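Local atomic coordinates of sigma regulatory family protein-PP2C phosphatase (Chlamydia trachomatis serovar L2, PDB entry 6MAB), a protein that probably senses TCA-cycle intermediates with this periplasmic domain and, as a whole protein, is thought to act as a PP2C-type phosphatase in sigma-factor regulation. Residues Phe23-Leu28 with Tyr245-Pro250; Gln103-Ser108 with Val145-Ser150; Asn176-Gln181 with Cys202-Arg207. All coordinates share one frame; numbering follows the deposited sequence. Where two conformers were deposited one is given.

Interaction 1: Phe23-Leu28 with Tyr245-Pro250; sequences FKAHTL and YIHSLP
Ala-25, on helix 2-31, points its methyl group at the sheet and is met by two side chains of strand 240-249, His-247 and Leu-249. The methyl carbon CB of Ala-25 comes to 3.4 Å from CD2 of His-247, approaching the imidazole obliquely. With CG anti to the backbone N (chi1 174°), the imidazole swings out from the strand toward the helix, and chi2 (65°) turns its CD2 and NE2 atoms to the methyl. Leu-249 takes a different staggered position, with CG anti to its carbonyl carbon (chi1 -61°), and its branch CD2 lies 3.9 Å from the backbone oxygen O of Ala-25. The same CD2 is 4.2 Å from CB of Ala-25, so one leucine methyl covers both the side chain and the carbonyl of this helical turn.

Residue size explains the choice here. A single methyl lets the helix come close enough to the strand for a ring and a branched chain to fit against it, and the two CA atoms of Ala-25 and Leu-249 are 7.2 Å apart. His-247 and Leu-249 point toward the helix while Ser-248 between them points away, the usual alternation of an extended strand. One turn earlier on the helix, Ala-21 and Leu-22 also touch His-247, and Ala-25 reaches Ile-256 on the neighbouring strand. No hydrogen bond crosses between the segments. A long N-terminal helix lying across an antiparallel sheet in this way is consistent with the Cache-type, PAS-like fold of extracytoplasmic sensor domains.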
loop_
_atom_site.group_PDB
_atom_site.type_symbol
_atom_site.label_atom_id
_atom_site.label_comp_id
_atom_site.label_asym_id
_atom_site.label_seq_id
_atom_site.Cartn_x
_atom_site.Cartn_y
_atom_site.Cartn_z
ATOM N N PHE A 23 8.256 -8.151 -11.590
ATOM C CA PHE A 23 9.129 -8.682 -10.550
ATOM C C PHE A 23 8.879 -7.988 -9.229
ATOM O O PHE A 23 8.867 -8.627 -8.168
ATOM C CB PHE A 23 10.604 -8.534 -10.930
ATOM C CG PHE A 23 11.542 -8.781 -9.777
ATOM C CD1 PHE A 23 12.036 -10.049 -9.533
ATOM C CD2 PHE A 23 11.914 -7.751 -8.930
ATOM C CE1 PHE A 23 12.883 -10.283 -8.470
ATOM C CE2 PHE A 23 12.762 -7.979 -7.865
ATOM C CZ PHE A 23 13.250 -9.250 -7.637
ATOM N N LYS A 24 8.724 -6.661 -9.265
ATOM C CA LYS A 24 8.505 -5.929 -8.024
ATOM C C LYS A 24 7.155 -6.278 -7.416
ATOM O O LYS A 24 7.040 -6.435 -6.192
ATOM C CB LYS A 24 8.648 -4.420 -8.287
ATOM C CG LYS A 24 10.057 -4.023 -8.743
ATOM C CD LYS A 24 10.107 -2.574 -9.224
ATOM C CE LYS A 24 11.393 -2.225 -9.958
ATOM N NZ LYS A 24 12.568 -2.206 -9.071
ATOM N N ALA A 25 6.130 -6.432 -8.263
ATOM C CA ALA A 25 4.816 -6.865 -7.805
ATOM C C ALA A 25 4.895 -8.220 -7.122
ATOM O O ALA A 25 4.294 -8.430 -6.068
ATOM C CB ALA A 25 3.841 -6.934 -8.984
ATOM N N HIS A 26 5.617 -9.162 -7.730
ATOM C CA HIS A 26 5.726 -10.492 -7.151
ATOM C C HIS A 26 6.426 -10.441 -5.804
ATOM O O HIS A 26 6.027 -11.135 -4.857
ATOM C CB HIS A 26 6.473 -11.404 -8.121
ATOM C CG HIS A 26 6.849 -12.729 -7.535
ATOM N ND1 HIS A 26 5.967 -13.785 -7.455
ATOM C CD2 HIS A 26 8.011 -13.168 -6.994
ATOM C CE1 HIS A 26 6.572 -14.819 -6.896
ATOM N NE2 HIS A 26 7.812 -14.470 -6.607
ATOM N N THR A 27 7.451 -9.594 -5.681
ATOM C CA THR A 27 8.131 -9.448 -4.399
ATOM C C THR A 27 7.162 -8.961 -3.329
ATOM O O THR A 27 7.108 -9.502 -2.219
ATOM C CB THR A 27 9.324 -8.494 -4.547
ATOM O OG1 THR A 27 10.268 -9.045 -5.478
ATOM C CG2 THR A 27 10.028 -8.291 -3.210
ATOM N N LEU A 28 6.375 -7.936 -3.654
ATOM C CA LEU A 28 5.412 -7.426 -2.694
ATOM C C LEU A 28 4.325 -8.451 -2.365
ATOM O O LEU A 28 3.865 -8.509 -1.219
ATOM C CB LEU A 28 4.825 -6.116 -3.222
ATOM C CG LEU A 28 5.856 -4.987 -3.318
ATOM C CD1 LEU A 28 5.252 -3.780 -4.034
ATOM C CD2 LEU A 28 6.368 -4.550 -1.944
ATOM N N TYR A 245 5.081 2.102 -17.185
ATOM C CA TYR A 245 4.151 0.984 -17.251
ATOM C C TYR A 245 3.440 0.870 -15.907
ATOM O O TYR A 245 4.092 0.924 -14.871
ATOM C CB TYR A 245 4.885 -0.342 -17.546
ATOM C CG TYR A 245 3.976 -1.537 -17.619
ATOM C CD1 TYR A 245 3.290 -1.832 -18.778
ATOM C CD2 TYR A 245 3.797 -2.377 -16.522
ATOM C CE1 TYR A 245 2.458 -2.932 -18.862
ATOM C CE2 TYR A 245 2.964 -3.478 -16.594
ATOM C CZ TYR A 245 2.293 -3.738 -17.763
ATOM O OH TYR A 245 1.462 -4.817 -17.835
ATOM N N ILE A 246 2.125 0.692 -15.921
ATOM C CA ILE A 246 1.347 0.579 -14.685
ATOM C C ILE A 246 0.829 -0.840 -14.552
ATOM O O ILE A 246 0.075 -1.325 -15.409
ATOM C CB ILE A 246 0.176 1.565 -14.640
ATOM C CG1 ILE A 246 0.690 2.995 -14.676
ATOM C CG2 ILE A 246 -0.635 1.351 -13.372
ATOM C CD1 ILE A 246 -0.419 4.014 -14.920
ATOM N N HIS A 247 1.207 -1.494 -13.462
ATOM C CA HIS A 247 0.744 -2.838 -13.167
ATOM C C HIS A 247 -0.130 -2.842 -11.923
ATOM O O HIS A 247 0.283 -2.341 -10.873
ATOM C CB HIS A 247 1.904 -3.781 -12.949
ATOM C CG HIS A 247 1.461 -5.126 -12.501
ATOM N ND1 HIS A 247 0.704 -5.954 -13.303
ATOM C CD2 HIS A 247 1.599 -5.764 -11.318
ATOM C CE1 HIS A 247 0.427 -7.065 -12.644
ATOM N NE2 HIS A 247 0.964 -6.979 -11.439
ATOM N N SER A 248 -1.315 -3.438 -12.029
ATOM C CA SER A 248 -2.259 -3.445 -10.919
ATOM C C SER A 248 -2.116 -4.699 -10.064
ATOM O O SER A 248 -1.982 -5.807 -10.587
ATOM C CB SER A 248 -3.687 -3.336 -11.448
ATOM O OG SER A 248 -3.898 -2.040 -11.993
ATOM N N LEU A 249 -2.142 -4.512 -8.732
ATOM C CA LEU A 249 -2.239 -5.607 -7.762
ATOM C C LEU A 249 -3.609 -5.547 -7.099
ATOM O O LEU A 249 -3.744 -5.084 -5.950
ATOM C CB LEU A 249 -1.162 -5.541 -6.683
ATOM C CG LEU A 249 0.301 -5.615 -7.108
ATOM C CD1 LEU A 249 0.817 -4.273 -7.598
ATOM C CD2 LEU A 249 1.114 -6.128 -5.930
ATOM N N PRO A 250 -4.647 -6.006 -7.792
ATOM C CA PRO A 250 -6.008 -5.838 -7.264
ATOM C C PRO A 250 -6.218 -6.487 -5.906
ATOM O O PRO A 250 -6.972 -5.943 -5.089
ATOM C CB PRO A 250 -6.885 -6.481 -8.348
ATOM C CG PRO A 250 -5.984 -7.443 -9.054
ATOM C CD PRO A 250 -4.613 -6.827 -9.015
#

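Interaction 2: Gln103-Ser108 with Val145-Ser150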
loop_
_atom_site.group_PDB
_atom_site.type_symbol
_atom_site.label_atom_id
_atom_site.label_comp_id
_atom_site.label_asym_id
_atom_site.label_seq_id
_atom_site.Cartn_x
_atom_site.Cartn_y
_atom_site.Cartn_z
ATOM N N GLN A 103 -12.977 4.554 11.462
ATOM C CA GLN A 103 -12.370 5.063 10.238
ATOM C C GLN A 103 -11.173 4.229 9.821
ATOM O O GLN A 103 -10.830 4.211 8.639
ATOM C CB GLN A 103 -11.913 6.503 10.416
ATOM C CG GLN A 103 -12.634 7.504 9.537
ATOM C CD GLN A 103 -14.025 7.781 10.024
ATOM O OE1 GLN A 103 -14.793 6.857 10.291
ATOM N NE2 GLN A 103 -14.362 9.060 10.157
ATOM N N GLU A 104 -10.538 3.549 10.769
ATOM C CA GLU A 104 -9.312 2.813 10.494
ATOM C C GLU A 104 -9.590 1.420 9.933
ATOM O O GLU A 104 -8.731 0.840 9.257
ATOM C CB GLU A 104 -8.480 2.700 11.784
ATOM C CG GLU A 104 -7.736 3.966 12.221
ATOM C CD GLU A 104 -8.594 4.996 12.976
ATOM O OE1 GLU A 104 -9.823 4.805 13.157
ATOM O OE2 GLU A 104 -8.012 6.014 13.406
ATOM N N ILE A 105 -10.747 0.851 10.229
ATOM C CA ILE A 105 -11.063 -0.517 9.815
ATOM C C ILE A 105 -11.790 -0.455 8.485
ATOM O O ILE A 105 -12.811 0.216 8.367
ATOM C CB ILE A 105 -11.930 -1.226 10.867
ATOM C CG1 ILE A 105 -11.191 -1.381 12.194
ATOM C CG2 ILE A 105 -12.414 -2.603 10.369
ATOM C CD1 ILE A 105 -9.910 -2.170 12.151
ATOM N N PHE A 106 -11.298 -1.182 7.491
ATOM C CA PHE A 106 -11.845 -1.243 6.150
ATOM C C PHE A 106 -12.210 -2.663 5.737
ATOM O O PHE A 106 -12.522 -2.873 4.563
ATOM C CB PHE A 106 -10.837 -0.705 5.114
ATOM C CG PHE A 106 -9.927 0.395 5.616
ATOM C CD1 PHE A 106 -10.444 1.591 6.074
ATOM C CD2 PHE A 106 -8.546 0.241 5.577
ATOM C CE1 PHE A 106 -9.606 2.601 6.508
ATOM C CE2 PHE A 106 -7.705 1.252 6.013
ATOM C CZ PHE A 106 -8.242 2.435 6.476
ATOM N N LEU A 107 -12.083 -3.637 6.630
ATOM C CA LEU A 107 -12.303 -5.053 6.328
ATOM C C LEU A 107 -13.763 -5.439 6.567
ATOM O O LEU A 107 -14.293 -5.245 7.667
ATOM C CB LEU A 107 -11.386 -5.888 7.208
ATOM C CG LEU A 107 -11.496 -7.436 7.152
ATOM C CD1 LEU A 107 -11.109 -7.945 5.802
ATOM C CD2 LEU A 107 -10.630 -8.077 8.196
ATOM N N SER A 108 -14.401 -6.026 5.560
ATOM C CA SER A 108 -15.798 -6.407 5.705
ATOM C C SER A 108 -15.900 -7.777 6.369
ATOM O O SER A 108 -14.915 -8.510 6.491
ATOM C CB SER A 108 -16.506 -6.403 4.348
ATOM O OG SER A 108 -16.124 -7.513 3.563
ATOM N N VAL A 145 -11.018 -7.466 14.991
ATOM C CA VAL A 145 -10.033 -7.421 13.922
ATOM C C VAL A 145 -8.650 -7.324 14.544
ATOM O O VAL A 145 -8.447 -6.566 15.493
ATOM C CB VAL A 145 -10.301 -6.232 12.977
ATOM C CG1 VAL A 145 -9.158 -6.069 11.958
ATOM C CG2 VAL A 145 -11.636 -6.441 12.267
ATOM N N LEU A 146 -7.706 -8.123 14.037
ATOM C CA LEU A 146 -6.290 -7.965 14.367
ATOM C C LEU A 146 -5.694 -6.999 13.349
ATOM O O LEU A 146 -5.660 -7.287 12.144
ATOM C CB LEU A 146 -5.559 -9.302 14.340
ATOM C CG LEU A 146 -4.075 -9.205 14.713
ATOM C CD1 LEU A 146 -3.908 -8.705 16.138
ATOM C CD2 LEU A 146 -3.386 -10.557 14.571
ATOM N N TYR A 147 -5.281 -5.825 13.839
ATOM C CA TYR A 147 -4.853 -4.692 13.041
ATOM C C TYR A 147 -3.353 -4.488 13.245
ATOM O O TYR A 147 -2.906 -4.310 14.379
ATOM C CB TYR A 147 -5.656 -3.481 13.507
ATOM C CG TYR A 147 -5.364 -2.149 12.849
ATOM C CD1 TYR A 147 -4.329 -1.353 13.289
ATOM C CD2 TYR A 147 -6.175 -1.669 11.826
ATOM C CE1 TYR A 147 -4.077 -0.100 12.698
ATOM C CE2 TYR A 147 -5.930 -0.426 11.234
ATOM C CZ TYR A 147 -4.889 0.347 11.683
ATOM O OH TYR A 147 -4.643 1.587 11.121
ATOM N N THR A 148 -2.573 -4.533 12.160
ATOM C CA THR A 148 -1.136 -4.300 12.257
ATOM C C THR A 148 -0.677 -3.258 11.238
ATOM O O THR A 148 -1.207 -3.154 10.117
ATOM C CB THR A 148 -0.298 -5.572 12.104
ATOM O OG1 THR A 148 -0.587 -6.188 10.863
ATOM C CG2 THR A 148 -0.587 -6.557 13.226
ATOM N N LEU A 149 0.306 -2.470 11.679
ATOM C CA LEU A 149 1.008 -1.476 10.876
ATOM C C LEU A 149 2.499 -1.788 10.903
ATOM O O LEU A 149 3.087 -1.903 11.984
ATOM C CB LEU A 149 0.783 -0.066 11.426
ATOM C CG LEU A 149 -0.646 0.445 11.565
ATOM C CD1 LEU A 149 -0.642 1.833 12.209
ATOM C CD2 LEU A 149 -1.383 0.484 10.225
ATOM N N SER A 150 3.094 -1.926 9.722
ATOM C CA SER A 150 4.504 -2.246 9.549
ATOM C C SER A 150 5.156 -1.242 8.592
ATOM O O SER A 150 4.635 -0.985 7.496
ATOM C CB SER A 150 4.629 -3.711 9.014
ATOM O OG SER A 150 5.902 -3.986 8.482
HETATM O O HOH W 1 -6.153 2.129 8.982
#
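The ring of Tyr-147 receives the backbone oxygen of Glu-104 at its edge, near the ring plane, with O of Glu-104 3.7 Å from CE2 of Tyr-147. The contact lays the loop between strands 86-91 and 113-119 across the middle strand of the five-stranded antiparallel sheet, consistent with one PAS-like module of a double-Cache sensor. A water also lies at this ring's edge, in plane, beside the hydroxyl. The delta methyl CD1 of Ile-105 comes in obliquely, 3.8 Å from CD2 of Tyr-147, and the ring of Tyr-101 meets Tyr-147 edge to face. A second flat group is the ring of Phe-106, deposited in two conformers; in the one given, the same Glu-104 oxygen lies over its centre.

Val-145 and Tyr-147, two residues apart on strand 142-151, both face the loop. Ile-105 suits the site because its long branch can reach both: CD1 meets CG1 of Val-145 tip to tip at 4.0 Å as well as touching the tyrosine ring.

Glu-104 turns its aliphatic part to the ring and sends its charge elsewhere. CB stands 4.0 Å from OH of Tyr-147, and the chain then bends (chi2 81°) so that OE2 can form a salt bridge with Arg-207; the carboxylate and ring planes are 75° apart. From strand 126-135, Gln-131 hydrogen-bonds through NE2 to O of Glu-104 and through OE1 to N of Phe-106. The Glu-104 oxygen thus has two donors, for the water that accepts from OH of Tyr-147 at 2.7 Å donates in turn to O of Glu-104 at 2.9 Å.

Interaction 3: Asn176-Gln181 with Cys202-Arg207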
loop_
_atom_site.group_PDB
_atom_site.type_symbol
_atom_site.label_atom_id
_atom_site.label_comp_id
_atom_site.label_asym_id
_atom_site.label_seq_id
_atom_site.Cartn_x
_atom_site.Cartn_y
_atom_site.Cartn_z
ATOM N N ASN A 176 -6.830 5.145 -6.239
ATOM C CA ASN A 176 -7.423 6.298 -6.910
ATOM C C ASN A 176 -6.377 7.214 -7.541
ATOM O O ASN A 176 -6.711 8.328 -7.955
ATOM C CB ASN A 176 -8.281 7.161 -5.958
ATOM C CG ASN A 176 -9.362 6.391 -5.231
ATOM O OD1 ASN A 176 -9.606 6.613 -4.033
ATOM N ND2 ASN A 176 -10.067 5.544 -5.956
ATOM N N GLY A 177 -5.126 6.791 -7.607
ATOM C CA GLY A 177 -4.139 7.466 -8.417
ATOM C C GLY A 177 -3.213 8.441 -7.719
ATOM O O GLY A 177 -2.669 9.331 -8.394
ATOM N N ILE A 178 -2.994 8.307 -6.412
ATOM C CA ILE A 178 -2.021 9.129 -5.688
ATOM C C ILE A 178 -0.752 8.302 -5.488
ATOM O O ILE A 178 -0.810 7.175 -4.982
ATOM C CB ILE A 178 -2.581 9.610 -4.344
ATOM C CG1 ILE A 178 -3.830 10.500 -4.531
ATOM C CG2 ILE A 178 -1.514 10.386 -3.581
ATOM C CD1 ILE A 178 -3.584 11.744 -5.409
ATOM N N ILE A 179 0.394 8.863 -5.858
ATOM C CA ILE A 179 1.662 8.184 -5.595
ATOM C C ILE A 179 1.946 8.188 -4.096
ATOM O O ILE A 179 1.964 9.233 -3.448
ATOM C CB ILE A 179 2.793 8.827 -6.401
ATOM C CG1 ILE A 179 2.552 8.595 -7.903
ATOM C CG2 ILE A 179 4.148 8.266 -5.966
ATOM C CD1 ILE A 179 3.506 9.323 -8.831
ATOM N N LEU A 180 2.154 7.001 -3.521
ATOM C CA LEU A 180 2.502 6.921 -2.108
ATOM C C LEU A 180 3.987 7.168 -1.888
ATOM O O LEU A 180 4.380 7.809 -0.904
ATOM C CB LEU A 180 2.095 5.564 -1.554
ATOM C CG LEU A 180 0.627 5.158 -1.676
ATOM C CD1 LEU A 180 0.410 3.804 -0.980
ATOM C CD2 LEU A 180 -0.304 6.199 -1.110
ATOM N N GLN A 181 4.828 6.644 -2.780
ATOM C CA GLN A 181 6.268 6.767 -2.658
ATOM C C GLN A 181 6.889 6.404 -3.994
ATOM O O GLN A 181 6.430 5.465 -4.663
ATOM C CB GLN A 181 6.797 5.870 -1.540
ATOM C CG GLN A 181 8.218 6.134 -1.171
ATOM C CD GLN A 181 8.554 5.540 0.166
ATOM O OE1 GLN A 181 9.077 4.433 0.244
ATOM N NE2 GLN A 181 8.247 6.275 1.240
ATOM N N CYS A 202 -8.997 9.644 -0.072
ATOM C CA CYS A 202 -9.745 8.888 0.920
ATOM C C CYS A 202 -9.160 7.507 1.182
ATOM O O CYS A 202 -9.484 6.915 2.217
ATOM C CB CYS A 202 -11.200 8.757 0.476
ATOM S SG CYS A 202 -11.996 10.365 0.314
ATOM N N ASP A 203 -8.340 6.976 0.272
ATOM C CA ASP A 203 -7.737 5.653 0.448
ATOM C C ASP A 203 -6.210 5.717 0.492
ATOM O O ASP A 203 -5.533 4.723 0.178
ATOM C CB ASP A 203 -8.196 4.694 -0.659
ATOM C CG ASP A 203 -7.752 5.136 -2.054
ATOM O OD1 ASP A 203 -7.123 6.205 -2.191
ATOM O OD2 ASP A 203 -8.035 4.400 -3.023
ATOM N N VAL A 204 -5.661 6.869 0.866
ATOM C CA VAL A 204 -4.228 7.119 0.878
ATOM C C VAL A 204 -3.645 7.008 2.285
ATOM O O VAL A 204 -2.522 6.544 2.453
ATOM C CB VAL A 204 -3.937 8.514 0.270
ATOM C CG1 VAL A 204 -2.503 8.938 0.513
ATOM C CG2 VAL A 204 -4.244 8.532 -1.223
ATOM N N PHE A 205 -4.363 7.478 3.288
ATOM C CA PHE A 205 -3.870 7.583 4.645
ATOM C C PHE A 205 -4.549 6.520 5.518
ATOM O O PHE A 205 -5.295 5.664 5.020
ATOM C CB PHE A 205 -4.096 9.013 5.131
ATOM C CG PHE A 205 -3.368 10.056 4.320
ATOM C CD1 PHE A 205 -1.986 10.152 4.365
ATOM C CD2 PHE A 205 -4.068 10.954 3.535
ATOM C CE1 PHE A 205 -1.321 11.101 3.629
ATOM C CE2 PHE A 205 -3.415 11.922 2.792
ATOM C CZ PHE A 205 -2.050 12.016 2.839
ATOM N N LEU A 206 -4.293 6.562 6.827
ATOM C CA LEU A 206 -4.822 5.529 7.716
ATOM C C LEU A 206 -6.280 5.742 8.071
ATOM O O LEU A 206 -6.927 4.811 8.560
ATOM C CB LEU A 206 -4.014 5.459 9.003
ATOM C CG LEU A 206 -2.566 5.008 8.891
ATOM C CD1 LEU A 206 -1.918 5.081 10.244
ATOM C CD2 LEU A 206 -2.532 3.575 8.366
ATOM N N ARG A 207 -6.814 6.934 7.814
ATOM C CA ARG A 207 -8.208 7.256 8.043
ATOM C C ARG A 207 -8.785 7.851 6.770
ATOM O O ARG A 207 -8.077 8.510 6.007
ATOM C CB ARG A 207 -8.378 8.244 9.198
ATOM C CG ARG A 207 -7.882 7.720 10.522
ATOM C CD ARG A 207 -7.854 8.831 11.563
ATOM N NE ARG A 207 -9.135 9.517 11.619
ATOM C CZ ARG A 207 -10.126 9.241 12.461
ATOM N NH1 ARG A 207 -10.023 8.277 13.367
ATOM N NH2 ARG A 207 -11.243 9.955 12.395
#
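The turn of the hairpin that joins strands 169-174 and 179-182, together with the start of the latter edge strand, packs through Ile-178 and Leu-180 against Val-204 in the loop 202-207. The two methyls of Val-204 divide the work. CG2 reaches CB of Ile-178 at 3.7 Å, the side chains crossing at about a right angle, whereas CG1 meets CD2 of Leu-180 at 3.9 Å as those chains run past each other in opposite directions. With CG1 anti to the backbone N (chi1 168°), the fork of the valine spreads over both partners; a compact branched residue fits such a double contact.

At the Asn-176 end of the contact, the amide lies beside the Asp-203 carboxylate, their planes 19° apart, but the amide is probably turned over in the model, which makes its atomic pairing doubtful. Gly-177 sits at positive phi (98°), where any side chain would collide with O of Asn-176, so glycine is needed to turn the hairpin. Leu-180 also touches Leu-117, and Asp-203 touches Arg-118, both on the other sheet. The contact therefore lies at the junction of two sheet modules, consistent with a double-Cache-like sensor domain.

Interactions 2 and 3 are joined directly. Their centres are 15 Å apart, yet OE2 of Glu-104 forms a 3.0 Å salt bridge with NH1 of Arg-207, and CD2 of Leu-149 packs 3.8 Å from CD2 of Leu-206. Through side-chain contacts the loop 202-207 thus bridges the six-stranded sheet and the five-stranded one. Interaction 1 shares the six-stranded sheet with interaction 3, their centres being about 17 Å apart, but it involves strand 240-249 and the long helix rather than the edge strand. Interactions 1 and 2 lie on opposite sides of the chain's centre, about 22 Å between centres, and do not touch. Together they sample both modules and the seam between them.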